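PDB 7CPO: beta2-microglobulin, which probably serves as the light chain of the lizard MHC class I molecule, pairing non-covalently with the heavy chain that presents peptides to T cells. Local coordinates for residues Q8-H13 with H24-S29; P33-T38 with V82-L87; V49-L54 with F62-Y67. All blocks are in the same frame, centred on the assembly; numbering follows the deposited sequence.

Overall arrangement
The three contacts sample both sheets of one immunoglobulin C1-set beta-sandwich. Contacts 1 and 3 lie in the same four-stranded antiparallel sheet, their centres about 10 Å apart: strand 21-30 from contact 1 is the neighbour of strand 62-70 from contact 3, with strands 6-11 and 49-56 at the two edges. Contact 2 pairs strands 36-41 and 78-83 of the other sheet, its centre about 15 Å from that of contact 1 and about 12 Å from that of contact 3. Along the chain contact 1 closes first, and contact 3 is nested inside the loop that contact 2 closes. Ile37 packs on Cys25 and Val66, joining the sheets, while all three contacts reach the MHC class I heavy chain.

Contact 1: residues Q8-H13 with H24-S29; sequences QVYFRH and HCYAES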
loop_
_atom_site.group_PDB
_atom_site.type_symbol
_atom_site.label_atom_id
_atom_site.label_comp_id
_atom_site.label_asym_id
_atom_site.label_seq_id
_atom_site.Cartn_x
_atom_site.Cartn_y
_atom_site.Cartn_z
ATOM N N GLN B 8 5.401 -1.770 -11.925
ATOM C CA GLN B 8 4.825 -2.950 -12.549
ATOM C C GLN B 8 3.563 -2.539 -13.297
ATOM O O GLN B 8 2.770 -1.741 -12.794
ATOM C CB GLN B 8 4.520 -4.018 -11.499
ATOM C CG GLN B 8 3.867 -5.270 -12.005
ATOM C CD GLN B 8 4.241 -6.475 -11.161
ATOM O OE1 GLN B 8 5.374 -6.954 -11.222
ATOM N NE2 GLN B 8 3.293 -6.966 -10.361
ATOM N N VAL B 9 3.394 -3.070 -14.502
ATOM C CA VAL B 9 2.233 -2.796 -15.341
ATOM C C VAL B 9 1.513 -4.107 -15.632
ATOM O O VAL B 9 2.145 -5.158 -15.791
ATOM C CB VAL B 9 2.640 -2.092 -16.653
ATOM C CG1 VAL B 9 3.305 -0.754 -16.350
ATOM C CG2 VAL B 9 3.555 -2.993 -17.497
ATOM N N TYR B 10 0.182 -4.049 -15.695
ATOM C CA TYR B 10 -0.601 -5.273 -15.861
ATOM C C TYR B 10 -2.042 -4.903 -16.195
ATOM O O TYR B 10 -2.485 -3.779 -15.933
ATOM C CB TYR B 10 -0.559 -6.148 -14.599
ATOM C CG TYR B 10 -0.826 -5.362 -13.324
ATOM C CD1 TYR B 10 -2.079 -5.384 -12.718
ATOM C CD2 TYR B 10 0.171 -4.577 -12.745
ATOM C CE1 TYR B 10 -2.328 -4.647 -11.559
ATOM C CE2 TYR B 10 -0.070 -3.832 -11.604
ATOM C CZ TYR B 10 -1.317 -3.875 -11.008
ATOM O OH TYR B 10 -1.536 -3.141 -9.868
ATOM N N PHE B 11 -2.757 -5.865 -16.786
ATOM C CA PHE B 11 -4.200 -5.861 -16.954
ATOM C C PHE B 11 -4.849 -6.641 -15.822
ATOM O O PHE B 11 -4.235 -7.530 -15.228
ATOM C CB PHE B 11 -4.614 -6.522 -18.270
ATOM C CG PHE B 11 -4.373 -5.695 -19.494
ATOM C CD1 PHE B 11 -4.648 -4.345 -19.507
ATOM C CD2 PHE B 11 -3.905 -6.294 -20.653
ATOM C CE1 PHE B 11 -4.438 -3.598 -20.646
ATOM C CE2 PHE B 11 -3.689 -5.558 -21.788
ATOM C CZ PHE B 11 -3.953 -4.206 -21.789
ATOM N N ARG B 12 -6.126 -6.340 -15.561
ATOM C CA ARG B 12 -6.871 -7.130 -14.581
ATOM C C ARG B 12 -7.072 -8.560 -15.074
ATOM O O ARG B 12 -6.933 -9.518 -14.299
ATOM C CB ARG B 12 -8.216 -6.465 -14.265
ATOM C CG ARG B 12 -9.228 -7.381 -13.564
ATOM C CD ARG B 12 -8.769 -7.743 -12.151
ATOM N NE ARG B 12 -9.735 -8.569 -11.423
ATOM C CZ ARG B 12 -9.777 -9.893 -11.503
ATOM N NH1 ARG B 12 -8.923 -10.529 -12.291
ATOM N NH2 ARG B 12 -10.667 -10.585 -10.814
ATOM N N HIS B 13 -7.413 -8.723 -16.355
ATOM C CA HIS B 13 -7.466 -10.024 -17.010
ATOM C C HIS B 13 -6.453 -10.083 -18.152
ATOM O O HIS B 13 -6.081 -9.047 -18.710
ATOM C CB HIS B 13 -8.859 -10.325 -17.579
ATOM C CG HIS B 13 -9.979 -10.100 -16.613
ATOM N ND1 HIS B 13 -10.351 -11.036 -15.672
ATOM C CD2 HIS B 13 -10.829 -9.056 -16.465
ATOM C CE1 HIS B 13 -11.375 -10.573 -14.977
ATOM N NE2 HIS B 13 -11.684 -9.374 -15.439
ATOM N N HIS B 24 -3.309 -1.221 -15.422
ATOM C CA HIS B 24 -2.772 -0.677 -14.179
ATOM C C HIS B 24 -1.292 -0.373 -14.316
ATOM O O HIS B 24 -0.553 -1.113 -14.964
ATOM C CB HIS B 24 -2.925 -1.645 -12.999
ATOM C CG HIS B 24 -4.309 -2.182 -12.809
ATOM N ND1 HIS B 24 -4.839 -3.176 -13.608
ATOM C CD2 HIS B 24 -5.254 -1.901 -11.875
ATOM C CE1 HIS B 24 -6.059 -3.470 -13.186
ATOM N NE2 HIS B 24 -6.336 -2.711 -12.137
ATOM N N CYS B 25 -0.859 0.696 -13.655
ATOM C CA CYS B 25 0.553 0.946 -13.406
ATOM C C CYS B 25 0.746 1.205 -11.914
ATOM O O CYS B 25 0.063 2.052 -11.326
ATOM C CB CYS B 25 1.068 2.114 -14.249
ATOM S SG CYS B 25 2.830 2.471 -13.956
ATOM N N TYR B 26 1.671 0.472 -11.301
ATOM C CA TYR B 26 1.825 0.453 -9.852
ATOM C C TYR B 26 3.280 0.700 -9.487
ATOM O O TYR B 26 4.180 0.039 -10.012
ATOM C CB TYR B 26 1.343 -0.876 -9.278
ATOM C CG TYR B 26 1.496 -0.988 -7.789
ATOM C CD1 TYR B 26 0.752 -0.191 -6.928
ATOM C CD2 TYR B 26 2.390 -1.895 -7.235
ATOM C CE1 TYR B 26 0.896 -0.301 -5.553
ATOM C CE2 TYR B 26 2.542 -2.003 -5.873
ATOM C CZ TYR B 26 1.795 -1.202 -5.035
ATOM O OH TYR B 26 1.946 -1.311 -3.672
ATOM N N ALA B 27 3.503 1.661 -8.603
ATOM C CA ALA B 27 4.827 2.045 -8.154
ATOM C C ALA B 27 4.885 1.911 -6.645
ATOM O O ALA B 27 3.924 2.239 -5.948
ATOM C CB ALA B 27 5.167 3.479 -8.551
ATOM N N GLU B 28 6.015 1.433 -6.144
ATOM C CA GLU B 28 6.173 1.241 -4.717
ATOM C C GLU B 28 7.649 1.381 -4.380
ATOM O O GLU B 28 8.502 1.459 -5.265
ATOM C CB GLU B 28 5.600 -0.116 -4.274
ATOM C CG GLU B 28 6.394 -1.351 -4.699
ATOM C CD GLU B 28 5.958 -2.596 -3.935
ATOM O OE1 GLU B 28 4.879 -2.552 -3.315
ATOM O OE2 GLU B 28 6.673 -3.620 -3.952
ATOM N N SER B 29 7.933 1.461 -3.082
ATOM C CA SER B 29 9.286 1.442 -2.540
ATOM C C SER B 29 10.078 2.711 -2.850
ATOM O O SER B 29 11.304 2.696 -2.789
ATOM C CB SER B 29 10.043 0.202 -3.027
ATOM O OG SER B 29 9.315 -0.969 -2.694
#
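Four main-chain hydrogen bonds pin segment 8-13 to segment 24-29, forming the antiparallel hairpin at one edge of an immunoglobulin C1-set sheet. The shortest runs from His24 N to Tyr10 O at 2.7 Å, nearly along the C=O axis, and Tyr10 N returns a bond to His24 O. Gln8 and Tyr26 exchange the other two, with Gln8 N to Tyr26 O and Tyr26 N to Gln8 O both 2.9 Å. Tyr10 O, in the imidazole plane, also receives a weak second bond from His24 ND1 (3.4 Å). On the other side of the ring NE2 accepts from Ser239 N of the MHC class I heavy chain, which fits a proton on ND1, and the two bonds together probably fix the ring's rotation.

Between these hydrogen-bonded pairs sits the non-hydrogen-bonded pair Val9-Cys25, whose side chains take the other face of the sheet. There Val9 CG1 touches Cys25 SG at 4.0 Å, and Cys25 is bound to Cys80 in the disulfide that crosses to the second sheet.

On the opposite face, Tyr10 CG occupies the crowded position between backbone N and carbonyl carbon (chi1 48°), which swings the ring over His24. His24 CB rests on the ring face, 3.6 Å from the Tyr10 centroid, a CH-pi contact. The two rings are nearly parallel, at 7°, but slid apart so that they barely overlap. This face meets the heavy chain, where Tyr10 OH bonds to Pro237 O; just beyond the strand, Arg12 forms salt bridges with its Asp240 and Glu188. Tyr10 lies alongside Tyr26, pointing the same way, and at the ring edge Tyr10 OH approaches Tyr26 CB to 3.7 Å.

Contact 2: residues P33-T38 with V82-L87; sequences PKINIT and VEHITL
Asn36 CG stands anti to its backbone N (chi1 -173°), whereas Glu83 CG stands anti to its carbonyl carbon and the chain then runs extended; together these torsions lay the two side chains side by side, pointing the same way. Asn36 ND2 donates to Glu83 OE1 at 2.7 Å, although the bond is bent, with an N-H...O angle of 139°. The amide and carboxylate planes are almost perpendicular, and the nitrogen meets OE1 from above the carboxylate plane. A weak bond from ND2 to Thr38 OG1 gives the amide a second partner.

Asn36 and Glu83 form an antiparallel hydrogen-bonded pair in one sheet of the immunoglobulin sandwich: Asn36 N to Glu83 O is 3.1 Å and nearly straight, and Glu83 N to Asn36 O is 2.9 Å. Ile37 and Val82 make the non-hydrogen-bonded pair on the other face. Ile35, its side chain extended, brings CD1 to 3.9 Å from Val82 CG1, while its CG1 lies 3.3 Å from Glu83 O.

A type I turn runs from His84 to Leu87. Chi1 of His84 carries the ring to segment 33-38 and chi2 (-114°) turns its edge, with CD2, to within 3.0 Å of Lys34 O. His84 ND1 and Thr86 OG1 share a hydrogen bond, and NE2 bonds to Pro32 O, so the buried imidazole is gripped at both nitrogens.

The contact joins two inner strands of its sheet: Val82 continues the pairing to Met91 on strand 91-94, and Ile35 and Ile37 reach across the sandwich to Ala27 on strand 21-30, Ile37 also meeting Val66 on strand 62-70.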
loop_
_atom_site.group_PDB
_atom_site.type_symbol
_atom_site.label_atom_id
_atom_site.label_comp_id
_atom_site.label_asym_id
_atom_site.label_seq_id
_atom_site.Cartn_x
_atom_site.Cartn_y
_atom_site.Cartn_z
ATOM N N PRO B 33 7.569 11.263 -1.797
ATOM C CA PRO B 33 6.338 10.749 -2.425
ATOM C C PRO B 33 5.956 11.406 -3.744
ATOM O O PRO B 33 5.105 10.858 -4.458
ATOM C CB PRO B 33 5.268 11.020 -1.359
ATOM C CG PRO B 33 5.813 12.199 -0.597
ATOM C CD PRO B 33 7.283 11.978 -0.537
ATOM N N LYS B 34 6.518 12.557 -4.077
ATOM C CA LYS B 34 6.212 13.189 -5.349
ATOM C C LYS B 34 6.605 12.272 -6.500
ATOM O O LYS B 34 7.775 11.896 -6.644
ATOM C CB LYS B 34 6.935 14.531 -5.451
ATOM C CG LYS B 34 6.940 15.122 -6.846
ATOM C CD LYS B 34 7.220 16.623 -6.836
ATOM C CE LYS B 34 8.471 17.023 -6.065
ATOM N NZ LYS B 34 8.839 18.436 -6.398
ATOM N N ILE B 35 5.620 11.896 -7.309
ATOM C CA ILE B 35 5.853 10.994 -8.427
ATOM C C ILE B 35 4.766 11.248 -9.461
ATOM O O ILE B 35 3.615 11.541 -9.119
ATOM C CB ILE B 35 5.879 9.518 -7.959
ATOM C CG1 ILE B 35 6.569 8.618 -8.995
ATOM C CG2 ILE B 35 4.470 9.023 -7.646
ATOM C CD1 ILE B 35 6.783 7.165 -8.521
ATOM N N ASN B 36 5.140 11.157 -10.731
ATOM C CA ASN B 36 4.184 11.332 -11.809
ATOM C C ASN B 36 4.146 10.065 -12.647
ATOM O O ASN B 36 5.185 9.585 -13.111
ATOM C CB ASN B 36 4.519 12.553 -12.661
ATOM C CG ASN B 36 3.442 12.832 -13.685
ATOM O OD1 ASN B 36 2.352 13.293 -13.338
ATOM N ND2 ASN B 36 3.729 12.542 -14.954
ATOM N N ILE B 37 2.941 9.531 -12.832
ATOM C CA ILE B 37 2.711 8.247 -13.472
ATOM C C ILE B 37 1.660 8.464 -14.543
ATOM O O ILE B 37 0.530 8.853 -14.231
ATOM C CB ILE B 37 2.246 7.188 -12.464
ATOM C CG1 ILE B 37 3.353 6.931 -11.444
ATOM C CG2 ILE B 37 1.853 5.921 -13.185
ATOM C CD1 ILE B 37 2.861 6.523 -10.096
ATOM N N THR B 38 2.029 8.220 -15.798
ATOM C CA THR B 38 1.167 8.486 -16.943
ATOM C C THR B 38 0.952 7.195 -17.716
ATOM O O THR B 38 1.920 6.555 -18.142
ATOM C CB THR B 38 1.772 9.556 -17.854
ATOM O OG1 THR B 38 1.925 10.777 -17.124
ATOM C CG2 THR B 38 0.864 9.807 -19.042
ATOM N N VAL B 82 6.900 6.763 -15.834
ATOM C CA VAL B 82 7.132 7.122 -14.436
ATOM C C VAL B 82 8.239 8.169 -14.378
ATOM O O VAL B 82 9.341 7.944 -14.892
ATOM C CB VAL B 82 7.521 5.890 -13.600
ATOM C CG1 VAL B 82 7.861 6.302 -12.162
ATOM C CG2 VAL B 82 6.417 4.836 -13.642
ATOM N N GLU B 83 7.951 9.301 -13.740
ATOM C CA GLU B 83 8.942 10.337 -13.473
ATOM C C GLU B 83 9.117 10.500 -11.967
ATOM O O GLU B 83 8.126 10.557 -11.227
ATOM C CB GLU B 83 8.523 11.665 -14.094
ATOM C CG GLU B 83 8.086 11.545 -15.522
ATOM C CD GLU B 83 7.295 12.745 -15.958
ATOM O OE1 GLU B 83 6.072 12.620 -16.191
ATOM O OE2 GLU B 83 7.898 13.828 -16.038
ATOM N N HIS B 84 10.370 10.590 -11.518
ATOM C CA HIS B 84 10.669 10.671 -10.092
ATOM C C HIS B 84 12.052 11.274 -9.896
ATOM O O HIS B 84 12.925 11.151 -10.755
ATOM C CB HIS B 84 10.595 9.294 -9.420
ATOM C CG HIS B 84 10.735 9.338 -7.931
ATOM N ND1 HIS B 84 11.812 8.790 -7.267
ATOM C CD2 HIS B 84 9.936 9.866 -6.975
ATOM C CE1 HIS B 84 11.668 8.976 -5.968
ATOM N NE2 HIS B 84 10.535 9.622 -5.764
ATOM N N ILE B 85 12.246 11.884 -8.721
ATOM C CA ILE B 85 13.486 12.593 -8.398
ATOM C C ILE B 85 14.715 11.705 -8.550
ATOM O O ILE B 85 15.813 12.201 -8.824
ATOM C CB ILE B 85 13.395 13.166 -6.971
ATOM C CG1 ILE B 85 14.587 14.069 -6.665
ATOM C CG2 ILE B 85 13.307 12.049 -5.967
ATOM C CD1 ILE B 85 14.295 15.515 -6.885
ATOM N N THR B 86 14.566 10.393 -8.359
ATOM C CA THR B 86 15.671 9.456 -8.521
ATOM C C THR B 86 15.884 9.024 -9.964
ATOM O O THR B 86 16.864 8.329 -10.247
ATOM C CB THR B 86 15.434 8.207 -7.675
ATOM O OG1 THR B 86 14.239 7.545 -8.126
ATOM C CG2 THR B 86 15.304 8.585 -6.204
ATOM N N LEU B 87 14.988 9.394 -10.874
ATOM C CA LEU B 87 15.075 8.959 -12.263
ATOM C C LEU B 87 15.498 10.136 -13.128
ATOM O O LEU B 87 14.672 11.015 -13.426
ATOM C CB LEU B 87 13.734 8.393 -12.743
ATOM C CG LEU B 87 13.221 7.188 -11.954
ATOM C CD1 LEU B 87 11.963 6.612 -12.603
ATOM C CD2 LEU B 87 14.310 6.136 -11.814
#

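Contact 3: residues V49-L54 with F62-Y67; sequences VQQSDL and FERLVY
Strand 49-56 forms an edge hairpin with strand 62-70 in the immunoglobulin sheet, with Gln50-Tyr67 as a hydrogen-bonded pair and Gln51-Val66 as a non-hydrogen-bonded pair. Gln50 N binds Tyr67 O at 2.7 Å, nearly straight, and Tyr67 N answers to Gln50 O.

The tightly packed part is built round Arg64, whose chain bends at chi2 and chi3 (80° and 74°) to bring its guanidinium in against segment 49-54. NH1 donates in plane to Ser52 O at 2.7 Å, and Leu54 CB and Gln51 NE2 lie over opposite faces of the group. Ser52 is gripped further: its N binds Leu65 O, and its OG accepts from Leu65 N at 3.2 Å while donating to Asp53 O. Leu54 CD1 then closes on Phe62 CD1 at 3.7 Å. Asp53 points away from strand 62-70 to the MHC class I heavy chain, where its OD1 bonds to Ser37 OG.

Gln50 and Gln51 are solvent-facing, yet each still rests on strand 62-70. Gln51 NE2 and Arg64 NH1 are both donors, so their proximity is no bond. Gln50 CB lies over the Tyr67 ring, 3.8 Å from its centroid.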
loop_
_atom_site.group_PDB
_atom_site.type_symbol
_atom_site.label_atom_id
_atom_site.label_comp_id
_atom_site.label_asym_id
_atom_site.label_seq_id
_atom_site.Cartn_x
_atom_site.Cartn_y
_atom_site.Cartn_z
ATOM N N VAL B 49 -8.482 8.430 -16.536
ATOM C CA VAL B 49 -7.493 7.764 -15.714
ATOM C C VAL B 49 -7.824 7.983 -14.243
ATOM O O VAL B 49 -8.243 9.074 -13.841
ATOM C CB VAL B 49 -6.099 8.306 -16.072
ATOM C CG1 VAL B 49 -5.051 7.704 -15.175
ATOM C CG2 VAL B 49 -5.805 8.042 -17.550
ATOM N N GLN B 50 -7.624 6.951 -13.426
ATOM C CA GLN B 50 -7.854 7.032 -11.992
ATOM C C GLN B 50 -6.566 6.752 -11.236
ATOM O O GLN B 50 -5.693 6.030 -11.726
ATOM C CB GLN B 50 -8.904 6.032 -11.557
ATOM C CG GLN B 50 -10.177 6.160 -12.331
ATOM C CD GLN B 50 -11.335 6.460 -11.431
ATOM O OE1 GLN B 50 -12.011 5.547 -10.957
ATOM N NE2 GLN B 50 -11.565 7.741 -11.162
ATOM N N GLN B 51 -6.463 7.301 -10.021
ATOM C CA GLN B 51 -5.309 7.048 -9.164
ATOM C C GLN B 51 -5.709 6.935 -7.695
ATOM O O GLN B 51 -6.491 7.741 -7.182
ATOM C CB GLN B 51 -4.250 8.136 -9.342
ATOM C CG GLN B 51 -4.458 9.400 -8.551
ATOM C CD GLN B 51 -3.223 10.262 -8.574
ATOM O OE1 GLN B 51 -2.425 10.180 -9.511
ATOM N NE2 GLN B 51 -3.045 11.089 -7.541
ATOM N N SER B 52 -5.158 5.930 -7.024
ATOM C CA SER B 52 -5.423 5.685 -5.617
ATOM C C SER B 52 -4.810 6.775 -4.753
ATOM O O SER B 52 -3.912 7.515 -5.171
ATOM C CB SER B 52 -4.842 4.335 -5.188
ATOM O OG SER B 52 -3.429 4.452 -5.098
ATOM N N ASP B 53 -5.272 6.832 -3.507
ATOM C CA ASP B 53 -4.654 7.734 -2.550
ATOM C C ASP B 53 -3.241 7.258 -2.208
ATOM O O ASP B 53 -2.813 6.152 -2.569
ATOM C CB ASP B 53 -5.523 7.858 -1.298
ATOM C CG ASP B 53 -6.894 8.453 -1.600
ATOM O OD1 ASP B 53 -7.911 7.925 -1.094
ATOM O OD2 ASP B 53 -6.954 9.444 -2.364
ATOM N N LEU B 54 -2.499 8.126 -1.525
ATOM C CA LEU B 54 -1.091 7.891 -1.239
ATOM C C LEU B 54 -0.930 7.215 0.122
ATOM O O LEU B 54 -1.261 7.795 1.159
ATOM C CB LEU B 54 -0.323 9.211 -1.280
ATOM C CG LEU B 54 1.147 9.143 -0.880
ATOM C CD1 LEU B 54 1.953 8.417 -1.959
ATOM C CD2 LEU B 54 1.684 10.543 -0.624
ATOM N N PHE B 62 6.635 4.771 -0.170
ATOM C CA PHE B 62 5.319 5.117 -0.675
ATOM C C PHE B 62 4.836 4.153 -1.756
ATOM O O PHE B 62 5.618 3.426 -2.365
ATOM C CB PHE B 62 5.371 6.536 -1.203
ATOM C CG PHE B 62 5.586 7.546 -0.122
ATOM C CD1 PHE B 62 4.507 8.011 0.623
ATOM C CD2 PHE B 62 6.864 8.008 0.177
ATOM C CE1 PHE B 62 4.692 8.942 1.637
ATOM C CE2 PHE B 62 7.062 8.928 1.188
ATOM C CZ PHE B 62 5.971 9.400 1.925
ATOM N N GLU B 63 3.514 4.141 -1.961
ATOM C CA GLU B 63 2.859 3.330 -2.982
ATOM C C GLU B 63 1.804 4.172 -3.690
ATOM O O GLU B 63 1.172 5.042 -3.083
ATOM C CB GLU B 63 2.162 2.080 -2.415
ATOM C CG GLU B 63 2.823 1.453 -1.217
ATOM C CD GLU B 63 1.915 0.458 -0.505
ATOM O OE1 GLU B 63 0.707 0.760 -0.331
ATOM O OE2 GLU B 63 2.412 -0.631 -0.131
ATOM N N ARG B 64 1.596 3.879 -4.976
ATOM C CA ARG B 64 0.644 4.617 -5.798
ATOM C C ARG B 64 0.186 3.736 -6.950
ATOM O O ARG B 64 1.015 3.159 -7.665
ATOM C CB ARG B 64 1.265 5.910 -6.336
ATOM C CG ARG B 64 0.358 6.695 -7.286
ATOM C CD ARG B 64 -0.662 7.517 -6.518
ATOM N NE ARG B 64 -0.046 8.687 -5.901
ATOM C CZ ARG B 64 -0.693 9.548 -5.126
ATOM N NH1 ARG B 64 -1.982 9.371 -4.871
ATOM N NH2 ARG B 64 -0.051 10.591 -4.617
ATOM N N LEU B 65 -1.126 3.653 -7.138
ATOM C CA LEU B 65 -1.731 2.876 -8.207
ATOM C C LEU B 65 -2.448 3.816 -9.166
ATOM O O LEU B 65 -3.115 4.763 -8.740
ATOM C CB LEU B 65 -2.708 1.842 -7.649
ATOM C CG LEU B 65 -3.444 1.027 -8.713
ATOM C CD1 LEU B 65 -2.502 0.046 -9.448
ATOM C CD2 LEU B 65 -4.600 0.306 -8.066
ATOM N N VAL B 66 -2.288 3.557 -10.464
ATOM C CA VAL B 66 -2.840 4.379 -11.535
ATOM C C VAL B 66 -3.457 3.440 -12.551
ATOM O O VAL B 66 -2.821 2.461 -12.959
ATOM C CB VAL B 66 -1.758 5.255 -12.194
ATOM C CG1 VAL B 66 -2.375 6.149 -13.253
ATOM C CG2 VAL B 66 -1.032 6.104 -11.135
ATOM N N TYR B 67 -4.694 3.709 -12.950
ATOM C CA TYR B 67 -5.361 2.746 -13.812
ATOM C C TYR B 67 -6.434 3.429 -14.650
ATOM O O TYR B 67 -6.830 4.571 -14.395
ATOM C CB TYR B 67 -5.947 1.584 -12.998
ATOM C CG TYR B 67 -6.981 2.003 -11.982
ATOM C CD1 TYR B 67 -8.335 1.982 -12.288
ATOM C CD2 TYR B 67 -6.607 2.414 -10.713
ATOM C CE1 TYR B 67 -9.293 2.377 -11.360
ATOM C CE2 TYR B 67 -7.559 2.806 -9.770
ATOM C CZ TYR B 67 -8.898 2.784 -10.101
ATOM O OH TYR B 67 -9.837 3.173 -9.167
#